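Local structure of mannan endo-1,4-beta-mannosidase (Bacillus subtilis, 3CBW) at residues 70-78 / 105-113; 226-237 / 258-269. The protein hydrolyses internal beta-1,4-mannosidic linkages in mannan, galactomannan and glucomannan, and takes part in glucomannan degradation. The protein carries 3 engineered substitutions. One frame throughout, in Å; residues are numbered along the deposited sequence. Where two conformers were deposited one is given.

How the contacts relate
Contact 1 (70-78 / 105-113) closes along the chain before contact 2 (226-237 / 258-269) opens. Their centres lie 23 Å apart and their nearest atoms about 11 Å. Contact 1 joins two strands of the parallel barrel sheet, 72-79 and 108-114. Contact 2 lies farther out, where the loop between strands 220-224 and 245-252 meets the short helix 261-265 that precedes strand 271-278. The same curled sheet underlies both: one contact forms part of its wall, the other ties together connections between later strands of this family 26 barrel. Contact 1 reaches His114 through Asp76, and Pro226 of contact 2 has its side chain about 7 Å from that of Glu176, the proton donor by similarity.

Contact 1: 70-78 / 105-113; sequences PAIYGCDYA and NGGIPQISL
Ile111 fits under the ring of Tyr77: its CG2 branch sits over the centre of one face, 4.2 Å from the ring centroid and 11° off the normal, while CD1 reaches toward the phenol end, 3.6 Å from Tyr77 OH, which is hydrogen-bonded to Asn96 OD1. With CG1 anti to the carbonyl carbon (chi1 -65°), CG2 is left over the ring, and the extended chi2 carries CD1 to the phenol end. Leu113 extends the same surface, its CD2 packed 3.8 Å from Tyr77 CB, and Leu159 of helix 143-163 touches both Tyr77 and Ile111. The backbones beneath are adjacent parallel strands of the TIM barrel, joined through helix 96-104 as a beta-alpha-beta unit; bonds such as Cys75 N to Gln110 O (2.9 Å) set the register. On the face carrying Ile72 and Gln110, the Ile72 CG2 methyl meets Gln110 CB at 3.8 Å. Gly74, having no side chain, leaves a hollow; Gln110 bends at chi2 (-100°) and puts the NE2 corner of its amide into it, 3.6 Å from Gly74 CA. Its OE1 is hydrogen-bonded to Arg172 NE. Farther along, Ser112 OG donates to Asp76 OD2 (2.7 Å) from above the carboxylate plane. The other oxygen, OD1, accepts from Ala78 N at 2.9 Å in an Asx turn, and OD2 is also hydrogen-bonded to ND1 of His114, a substrate-binding residue by similarity.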
loop_
_atom_site.group_PDB
_atom_site.type_symbol
_atom_site.label_atom_id
_atom_site.label_comp_id
_atom_site.label_asym_id
_atom_site.label_seq_id
_atom_site.Cartn_x
_atom_site.Cartn_y
_atom_site.Cartn_z
ATOM N N PRO A 70 -8.466 -13.257 -1.356
ATOM C CA PRO A 70 -8.432 -11.791 -1.313
ATOM C C PRO A 70 -8.387 -11.185 -2.712
ATOM O O PRO A 70 -7.689 -11.700 -3.600
ATOM C CB PRO A 70 -7.135 -11.481 -0.552
ATOM C CG PRO A 70 -6.305 -12.734 -0.633
ATOM C CD PRO A 70 -7.297 -13.868 -0.696
ATOM N N ALA A 71 -9.141 -10.113 -2.930
ATOM C CA ALA A 71 -9.076 -9.411 -4.208
ATOM C C ALA A 71 -7.687 -8.824 -4.478
ATOM O O ALA A 71 -7.202 -8.864 -5.615
ATOM C CB ALA A 71 -10.148 -8.339 -4.300
ATOM N N ILE A 72 -7.053 -8.283 -3.438
ATOM C CA ILE A 72 -5.739 -7.674 -3.544
ATOM C C ILE A 72 -4.698 -8.548 -2.852
ATOM O O ILE A 72 -4.936 -9.063 -1.753
ATOM C CB ILE A 72 -5.756 -6.277 -2.899
ATOM C CG1 ILE A 72 -6.706 -5.366 -3.682
ATOM C CG2 ILE A 72 -4.334 -5.682 -2.825
ATOM C CD1 ILE A 72 -7.076 -4.105 -2.944
ATOM N N TYR A 73 -3.554 -8.744 -3.513
ATOM C CA TYR A 73 -2.467 -9.511 -2.907
ATOM C C TYR A 73 -1.212 -8.668 -2.912
ATOM O O TYR A 73 -0.827 -8.115 -3.946
ATOM C CB TYR A 73 -2.249 -10.835 -3.623
ATOM C CG TYR A 73 -1.685 -11.914 -2.730
ATOM C CD1 TYR A 73 -2.350 -12.306 -1.572
ATOM C CD2 TYR A 73 -0.504 -12.582 -3.062
ATOM C CE1 TYR A 73 -1.842 -13.316 -0.751
ATOM C CE2 TYR A 73 0.006 -13.605 -2.244
ATOM C CZ TYR A 73 -0.679 -13.969 -1.105
ATOM O OH TYR A 73 -0.214 -14.987 -0.293
ATOM N N GLY A 74 -0.593 -8.554 -1.735
ATOM C CA GLY A 74 0.544 -7.676 -1.570
ATOM C C GLY A 74 1.881 -8.375 -1.531
ATOM O O GLY A 74 2.000 -9.493 -1.011
ATOM N N CYS A 75 2.898 -7.691 -2.058
ATOM C CA CYS A 75 4.295 -8.103 -1.890
ATOM C C CYS A 75 5.108 -6.890 -1.487
ATOM O O CYS A 75 4.762 -5.762 -1.831
ATOM C CB CYS A 75 4.857 -8.695 -3.195
ATOM S SG CYS A 75 6.718 -8.920 -3.281
ATOM N N ASP A 76 6.195 -7.116 -0.760
ATOM C CA ASP A 76 7.124 -6.031 -0.457
ATOM C C ASP A 76 8.479 -6.431 -1.014
ATOM O O ASP A 76 9.015 -7.485 -0.694
ATOM C CB ASP A 76 7.146 -5.772 1.052
ATOM C CG ASP A 76 7.851 -4.484 1.425
ATOM O OD1 ASP A 76 9.040 -4.310 1.077
ATOM O OD2 ASP A 76 7.202 -3.658 2.113
ATOM N N TYR A 77 9.012 -5.598 -1.897
ATOM C CA TYR A 77 10.285 -5.879 -2.542
ATOM C C TYR A 77 11.496 -5.694 -1.620
ATOM O O TYR A 77 12.589 -6.200 -1.929
ATOM C CB TYR A 77 10.504 -4.903 -3.683
ATOM C CG TYR A 77 9.773 -5.069 -5.000
ATOM C CD1 TYR A 77 9.160 -6.268 -5.396
ATOM C CD2 TYR A 77 9.795 -4.021 -5.908
ATOM C CE1 TYR A 77 8.559 -6.383 -6.662
ATOM C CE2 TYR A 77 9.223 -4.127 -7.164
ATOM C CZ TYR A 77 8.608 -5.302 -7.542
ATOM O OH TYR A 77 8.070 -5.369 -8.807
ATOM N N ALA A 78 11.344 -4.923 -0.545
ATOM C CA ALA A 78 12.518 -4.406 0.157
ATOM C C ALA A 78 12.670 -4.991 1.548
ATOM O O ALA A 78 11.816 -4.797 2.416
ATOM C CB ALA A 78 12.487 -2.891 0.199
ATOM N N ASN A 105 -5.769 -13.742 -13.026
ATOM C CA ASN A 105 -6.787 -14.576 -12.409
ATOM C C ASN A 105 -7.811 -13.837 -11.554
ATOM O O ASN A 105 -8.521 -14.447 -10.748
ATOM C CB ASN A 105 -6.137 -15.721 -11.648
ATOM C CG ASN A 105 -5.496 -16.716 -12.575
ATOM O OD1 ASN A 105 -6.158 -17.299 -13.434
ATOM N ND2 ASN A 105 -4.203 -16.915 -12.420
ATOM N N GLY A 106 -7.901 -12.522 -11.748
ATOM C CA GLY A 106 -9.047 -11.774 -11.230
ATOM C C GLY A 106 -8.846 -10.966 -9.961
ATOM O O GLY A 106 -9.827 -10.554 -9.345
ATOM N N GLY A 107 -7.596 -10.731 -9.565
ATOM C CA GLY A 107 -7.297 -9.847 -8.441
ATOM C C GLY A 107 -6.437 -8.680 -8.892
ATOM O O GLY A 107 -6.321 -8.406 -10.097
ATOM N N ILE A 108 -5.852 -7.970 -7.926
ATOM C CA ILE A 108 -4.991 -6.816 -8.208
ATOM C C ILE A 108 -3.778 -6.878 -7.276
ATOM O O ILE A 108 -3.927 -7.104 -6.072
ATOM C CB ILE A 108 -5.717 -5.458 -7.959
ATOM C CG1 ILE A 108 -6.981 -5.289 -8.804
ATOM C CG2 ILE A 108 -4.776 -4.273 -8.209
ATOM C CD1 ILE A 108 -7.840 -4.094 -8.357
ATOM N N PRO A 109 -2.566 -6.703 -7.821
ATOM C CA PRO A 109 -1.383 -6.685 -6.955
ATOM C C PRO A 109 -1.130 -5.338 -6.288
ATOM O O PRO A 109 -1.496 -4.283 -6.814
ATOM C CB PRO A 109 -0.252 -7.055 -7.919
ATOM C CG PRO A 109 -0.700 -6.467 -9.227
ATOM C CD PRO A 109 -2.213 -6.595 -9.254
ATOM N N GLN A 110 -0.467 -5.411 -5.142
ATOM C CA GLN A 110 -0.063 -4.240 -4.371
ATOM C C GLN A 110 1.383 -4.426 -3.959
ATOM O O GLN A 110 1.771 -5.504 -3.502
ATOM C CB GLN A 110 -0.943 -4.085 -3.126
ATOM C CG GLN A 110 -0.670 -2.843 -2.269
ATOM C CD GLN A 110 0.171 -3.049 -1.003
ATOM O OE1 GLN A 110 0.107 -2.206 -0.106
ATOM N NE2 GLN A 110 0.945 -4.139 -0.910
ATOM N N ILE A 111 2.176 -3.368 -4.093
ATOM C CA ILE A 111 3.580 -3.393 -3.670
ATOM C C ILE A 111 3.885 -2.277 -2.679
ATOM O O ILE A 111 3.550 -1.111 -2.921
ATOM C CB ILE A 111 4.530 -3.301 -4.902
ATOM C CG1 ILE A 111 4.348 -4.551 -5.773
ATOM C CG2 ILE A 111 5.990 -3.135 -4.472
ATOM C CD1 ILE A 111 5.020 -4.502 -7.140
ATOM N N SER A 112 4.505 -2.662 -1.563
ATOM C CA SER A 112 5.083 -1.723 -0.597
ATOM C C SER A 112 6.587 -1.936 -0.526
ATOM O O SER A 112 7.113 -2.859 -1.138
ATOM C CB SER A 112 4.459 -1.900 0.794
ATOM O OG SER A 112 4.686 -3.207 1.309
ATOM N N LEU A 113 7.267 -1.062 0.213
ATOM C CA LEU A 113 8.729 -1.081 0.278
ATOM C C LEU A 113 9.252 -0.779 1.671
ATOM O O LEU A 113 9.207 0.370 2.123
ATOM C CB LEU A 113 9.316 -0.031 -0.664
ATOM C CG LEU A 113 8.935 -0.102 -2.149
ATOM C CD1 LEU A 113 9.256 1.185 -2.881
ATOM C CD2 LEU A 113 9.619 -1.282 -2.817
#

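Contact 2: 226-237 / 258-269; sequences PDANRDFKTDFY and INGYDQLTALNK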
loop_
_atom_site.group_PDB
_atom_site.type_symbol
_atom_site.label_atom_id
_atom_site.label_comp_id
_atom_site.label_asym_id
_atom_site.label_seq_id
_atom_site.Cartn_x
_atom_site.Cartn_y
_atom_site.Cartn_z
ATOM N N PRO A 226 -0.567 7.150 5.746
ATOM C CA PRO A 226 -0.172 7.411 7.125
ATOM C C PRO A 226 -0.661 6.331 8.092
ATOM O O PRO A 226 -1.590 5.561 7.786
ATOM C CB PRO A 226 -0.879 8.720 7.447
ATOM C CG PRO A 226 -1.961 8.872 6.418
ATOM C CD PRO A 226 -1.498 8.162 5.212
ATOM N N ASP A 227 -0.026 6.285 9.256
ATOM C CA ASP A 227 -0.459 5.425 10.343
ATOM C C ASP A 227 -1.647 6.045 11.084
ATOM O O ASP A 227 -1.629 7.232 11.423
ATOM C CB ASP A 227 0.700 5.246 11.313
ATOM C CG ASP A 227 0.509 4.073 12.212
ATOM O OD1 ASP A 227 0.932 2.976 11.803
ATOM O OD2 ASP A 227 -0.071 4.246 13.306
ATOM N N ALA A 228 -2.642 5.215 11.403
ATOM C CA ALA A 228 -3.832 5.665 12.133
ATOM C C ALA A 228 -3.558 6.069 13.572
ATOM O O ALA A 228 -4.336 6.812 14.163
ATOM C CB ALA A 228 -4.896 4.587 12.110
ATOM N N ASN A 229 -2.471 5.563 14.144
ATOM C CA ASN A 229 -2.207 5.745 15.561
ATOM C C ASN A 229 -1.207 6.846 15.871
ATOM O O ASN A 229 -0.665 6.891 16.970
ATOM C CB ASN A 229 -1.771 4.410 16.194
ATOM C CG ASN A 229 -2.854 3.337 16.121
ATOM O OD1 ASN A 229 -4.041 3.639 15.990
ATOM N ND2 ASN A 229 -2.442 2.075 16.202
ATOM N N ARG A 230 -0.995 7.743 14.915
ATOM C CA ARG A 230 -0.155 8.919 15.123
ATOM C C ARG A 230 -0.823 10.143 14.518
ATOM O O ARG A 230 -1.687 10.021 13.646
ATOM C CB ARG A 230 1.229 8.705 14.501
ATOM C CG ARG A 230 2.050 7.587 15.145
ATOM C CD ARG A 230 2.461 7.944 16.566
ATOM N NE ARG A 230 3.377 6.964 17.152
ATOM C CZ ARG A 230 3.000 5.863 17.797
ATOM N NH1 ARG A 230 1.710 5.565 17.953
ATOM N NH2 ARG A 230 3.923 5.058 18.303
ATOM N N ASP A 231 -0.421 11.319 14.986
ATOM C CA ASP A 231 -0.969 12.577 14.499
ATOM C C ASP A 231 -0.483 12.897 13.086
ATOM O O ASP A 231 0.310 12.150 12.503
ATOM C CB ASP A 231 -0.564 13.722 15.445
ATOM C CG ASP A 231 -1.093 13.547 16.860
ATOM O OD1 ASP A 231 -2.112 12.853 17.058
ATOM O OD2 ASP A 231 -0.480 14.141 17.775
ATOM N N PHE A 232 -0.979 14.005 12.541
ATOM C CA PHE A 232 -0.460 14.610 11.315
ATOM C C PHE A 232 -0.771 13.804 10.070
ATOM O O PHE A 232 0.051 13.730 9.160
ATOM C CB PHE A 232 1.055 14.879 11.406
ATOM C CG PHE A 232 1.499 15.419 12.738
ATOM C CD1 PHE A 232 0.954 16.588 13.255
ATOM C CD2 PHE A 232 2.453 14.738 13.481
ATOM C CE1 PHE A 232 1.358 17.069 14.504
ATOM C CE2 PHE A 232 2.864 15.207 14.717
ATOM C CZ PHE A 232 2.315 16.369 15.233
ATOM N N LYS A 233 -1.963 13.226 10.008
ATOM C CA LYS A 233 -2.296 12.353 8.887
ATOM C C LYS A 233 -2.273 13.060 7.552
ATOM O O LYS A 233 -1.945 12.438 6.552
ATOM C CB LYS A 233 -3.676 11.727 9.053
ATOM C CG LYS A 233 -3.722 10.430 9.797
ATOM C CD LYS A 233 -4.176 10.671 11.189
ATOM C CE LYS A 233 -4.369 9.391 11.965
ATOM N NZ LYS A 233 -4.444 9.725 13.396
ATOM N N THR A 234 -2.646 14.338 7.518
ATOM C CA THR A 234 -2.682 15.079 6.257
ATOM C C THR A 234 -1.505 16.009 6.032
ATOM O O THR A 234 -1.319 16.469 4.913
ATOM C CB THR A 234 -3.979 15.890 6.088
ATOM O OG1 THR A 234 -4.046 16.910 7.089
ATOM C CG2 THR A 234 -5.200 14.986 6.166
ATOM N N ASP A 235 -0.706 16.285 7.064
ATOM C CA ASP A 235 0.385 17.242 6.921
ATOM C C ASP A 235 1.431 16.760 5.923
ATOM O O ASP A 235 2.067 17.567 5.258
ATOM C CB ASP A 235 1.035 17.556 8.276
ATOM C CG ASP A 235 0.134 18.378 9.190
ATOM O OD1 ASP A 235 -0.860 18.965 8.717
ATOM O OD2 ASP A 235 0.435 18.438 10.399
ATOM N N PHE A 236 1.583 15.447 5.802
ATOM C CA PHE A 236 2.577 14.864 4.915
ATOM C C PHE A 236 2.102 14.685 3.475
ATOM O O PHE A 236 2.853 14.215 2.639
ATOM C CB PHE A 236 3.013 13.516 5.476
ATOM C CG PHE A 236 3.838 13.611 6.727
ATOM C CD1 PHE A 236 5.212 13.769 6.643
ATOM C CD2 PHE A 236 3.245 13.499 7.974
ATOM C CE1 PHE A 236 5.985 13.840 7.785
ATOM C CE2 PHE A 236 4.007 13.571 9.109
ATOM C CZ PHE A 236 5.380 13.741 9.014
ATOM N N TYR A 237 0.868 15.066 3.191
ATOM C CA TYR A 237 0.294 14.817 1.869
ATOM C C TYR A 237 1.062 15.609 0.824
ATOM O O TYR A 237 1.148 16.822 0.918
ATOM C CB TYR A 237 -1.148 15.272 1.885
ATOM C CG TYR A 237 -1.947 15.030 0.639
ATOM C CD1 TYR A 237 -2.169 13.741 0.155
ATOM C CD2 TYR A 237 -2.555 16.097 -0.020
ATOM C CE1 TYR A 237 -2.954 13.523 -0.971
ATOM C CE2 TYR A 237 -3.341 15.893 -1.134
ATOM C CZ TYR A 237 -3.539 14.606 -1.598
ATOM O OH TYR A 237 -4.339 14.413 -2.688
ATOM N N ILE A 258 -10.918 4.168 15.028
ATOM C CA ILE A 258 -9.782 4.502 14.177
ATOM C C ILE A 258 -9.877 5.962 13.764
ATOM O O ILE A 258 -10.915 6.409 13.277
ATOM C CB ILE A 258 -9.696 3.585 12.947
ATOM C CG1 ILE A 258 -9.627 2.113 13.377
ATOM C CG2 ILE A 258 -8.467 3.944 12.119
ATOM C CD1 ILE A 258 -9.877 1.109 12.249
ATOM N N ASN A 259 -8.801 6.702 14.009
ATOM C CA ASN A 259 -8.732 8.119 13.697
ATOM C C ASN A 259 -8.150 8.346 12.309
ATOM O O ASN A 259 -7.174 7.693 11.930
ATOM C CB ASN A 259 -7.858 8.793 14.766
ATOM C CG ASN A 259 -7.713 10.287 14.577
ATOM O OD1 ASN A 259 -6.978 10.748 13.701
ATOM N ND2 ASN A 259 -8.379 11.061 15.434
ATOM N N GLY A 260 -8.751 9.260 11.550
ATOM C CA GLY A 260 -8.128 9.737 10.315
ATOM C C GLY A 260 -8.987 9.673 9.070
ATOM O O GLY A 260 -8.660 10.281 8.051
ATOM N N TYR A 261 -10.087 8.931 9.143
ATOM C CA TYR A 261 -10.965 8.739 8.001
ATOM C C TYR A 261 -11.558 10.060 7.500
ATOM O O TYR A 261 -11.571 10.328 6.304
ATOM C CB TYR A 261 -12.061 7.743 8.364
ATOM C CG TYR A 261 -13.184 7.616 7.374
ATOM C CD1 TYR A 261 -13.096 6.730 6.304
ATOM C CD2 TYR A 261 -14.350 8.365 7.519
ATOM C CE1 TYR A 261 -14.133 6.592 5.407
ATOM C CE2 TYR A 261 -15.392 8.252 6.619
ATOM C CZ TYR A 261 -15.274 7.361 5.567
ATOM O OH TYR A 261 -16.297 7.204 4.682
ATOM N N ASP A 262 -12.062 10.890 8.414
ATOM C CA ASP A 262 -12.659 12.162 8.017
ATOM C C ASP A 262 -11.642 13.057 7.313
ATOM O O ASP A 262 -11.927 13.592 6.247
ATOM C CB ASP A 262 -13.221 12.899 9.236
ATOM C CG ASP A 262 -14.471 12.245 9.798
ATOM O OD1 ASP A 262 -15.144 11.499 9.064
ATOM O OD2 ASP A 262 -14.797 12.532 10.975
ATOM N N GLN A 263 -10.466 13.195 7.927
ATOM C CA GLN A 263 -9.349 14.011 7.410
ATOM C C GLN A 263 -8.893 13.561 6.022
ATOM O O GLN A 263 -8.618 14.382 5.143
ATOM C CB GLN A 263 -8.122 13.954 8.348
ATOM C CG GLN A 263 -8.298 14.423 9.791
ATOM C CD GLN A 263 -8.526 13.267 10.750
ATOM O OE1 GLN A 263 -9.583 12.619 10.727
ATOM N NE2 GLN A 263 -7.539 13.005 11.605
ATOM N N LEU A 264 -8.790 12.252 5.817
ATOM C CA LEU A 264 -8.278 11.729 4.549
ATOM C C LEU A 264 -9.321 11.741 3.441
ATOM O O LEU A 264 -9.028 12.149 2.323
ATOM C CB LEU A 264 -7.646 10.347 4.738
ATOM C CG LEU A 264 -6.355 10.385 5.559
ATOM C CD1 LEU A 264 -5.930 8.970 5.861
ATOM C CD2 LEU A 264 -5.236 11.146 4.840
ATOM N N THR A 265 -10.555 11.347 3.749
ATOM C CA THR A 265 -11.608 11.408 2.734
ATOM C C THR A 265 -11.849 12.852 2.267
ATOM O O THR A 265 -12.223 13.074 1.117
ATOM C CB THR A 265 -12.940 10.777 3.200
ATOM O OG1 THR A 265 -13.368 11.401 4.414
ATOM C CG2 THR A 265 -12.792 9.280 3.420
ATOM N N ALA A 266 -11.577 13.814 3.145
ATOM C CA ALA A 266 -11.735 15.239 2.819
ATOM C C ALA A 266 -10.785 15.708 1.703
ATOM O O ALA A 266 -11.017 16.748 1.067
ATOM C CB ALA A 266 -11.537 16.084 4.064
ATOM N N LEU A 267 -9.721 14.939 1.455
ATOM C CA LEU A 267 -8.778 15.253 0.380
ATOM C C LEU A 267 -9.345 14.949 -1.011
ATOM O O LEU A 267 -8.697 15.207 -2.026
ATOM C CB LEU A 267 -7.462 14.508 0.623
ATOM C CG LEU A 267 -6.717 14.918 1.900
ATOM C CD1 LEU A 267 -5.467 14.051 2.105
ATOM C CD2 LEU A 267 -6.352 16.406 1.881
ATOM N N ASN A 268 -10.554 14.403 -1.060
ATOM C CA ASN A 268 -11.215 14.062 -2.322
ATOM C C ASN A 268 -10.415 13.053 -3.163
ATOM O O ASN A 268 -10.243 13.209 -4.371
ATOM C CB ASN A 268 -11.570 15.327 -3.130
ATOM C CG ASN A 268 -12.646 15.075 -4.175
ATOM O OD1 ASN A 268 -13.512 14.211 -4.000
ATOM N ND2 ASN A 268 -12.597 15.830 -5.269
ATOM N N LYS A 269 -9.908 12.026 -2.487
ATOM C CA LYS A 269 -9.304 10.867 -3.133
ATOM C C LYS A 269 -9.982 9.647 -2.537
ATOM O O LYS A 269 -10.386 9.685 -1.369
ATOM C CB LYS A 269 -7.804 10.781 -2.820
ATOM C CG LYS A 269 -6.970 11.964 -3.296
ATOM C CD LYS A 269 -6.729 11.938 -4.793
ATOM C CE LYS A 269 -5.859 13.106 -5.231
ATOM N NZ LYS A 269 -5.488 12.946 -6.681
HETATM O O HOH W 1 -6.557 5.670 15.470
HETATM O O HOH W 2 -6.377 16.227 -2.820
#
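The loop that follows barrel strand 220-224 meets the short helix 261-265 leading into strand 271-278, and Lys233 is the polar centre of this junction. It crosses obliquely to Asn259, and its NZ donates to Asn259 OD1 at 2.7 Å. The same ammonium also donates to two carbonyls of its own loop, Ala228 O (3.0 Å) and Arg230 O (2.8 Å). A bend at chi2 (101°) turns the lysine chain toward this cluster of oxygens. Asn259 OD1 takes a second bond from Gln263 NE2, and the two donors arrive from opposite faces of its amide plane. Gly260, at the N-cap, passes beside the lysine shaft, its CA near Lys233 CE. A water accepts from Asn259 N and donates to Ala228 O, while the Ala228 CB methyl abuts Ile258 CG2 at 3.6 Å. Farther along, Thr234 CG2 rests on Gln263 CB (3.8 Å). The Leu264 and Pro226 side chains run past one another in opposite senses, CD1 against CG; that of Pro226 is about 7 Å from the side chain of Glu176, the probable proton donor. Leu267 CD1 stands over the centre of the Tyr237 ring, 3.8 Å from its centroid and 10° off the normal, and a second water links Tyr237 OH to Leu267 O. Lys269 crosses the phenol end through its carbon chain, its NZ held by Val243 O and Ala240 O. Three acceptors for Lys233 NZ match the three protons of an ammonium, consistent with a protonated lysine, and the bonds join the 228-230 turn to the residue before the helix N-cap.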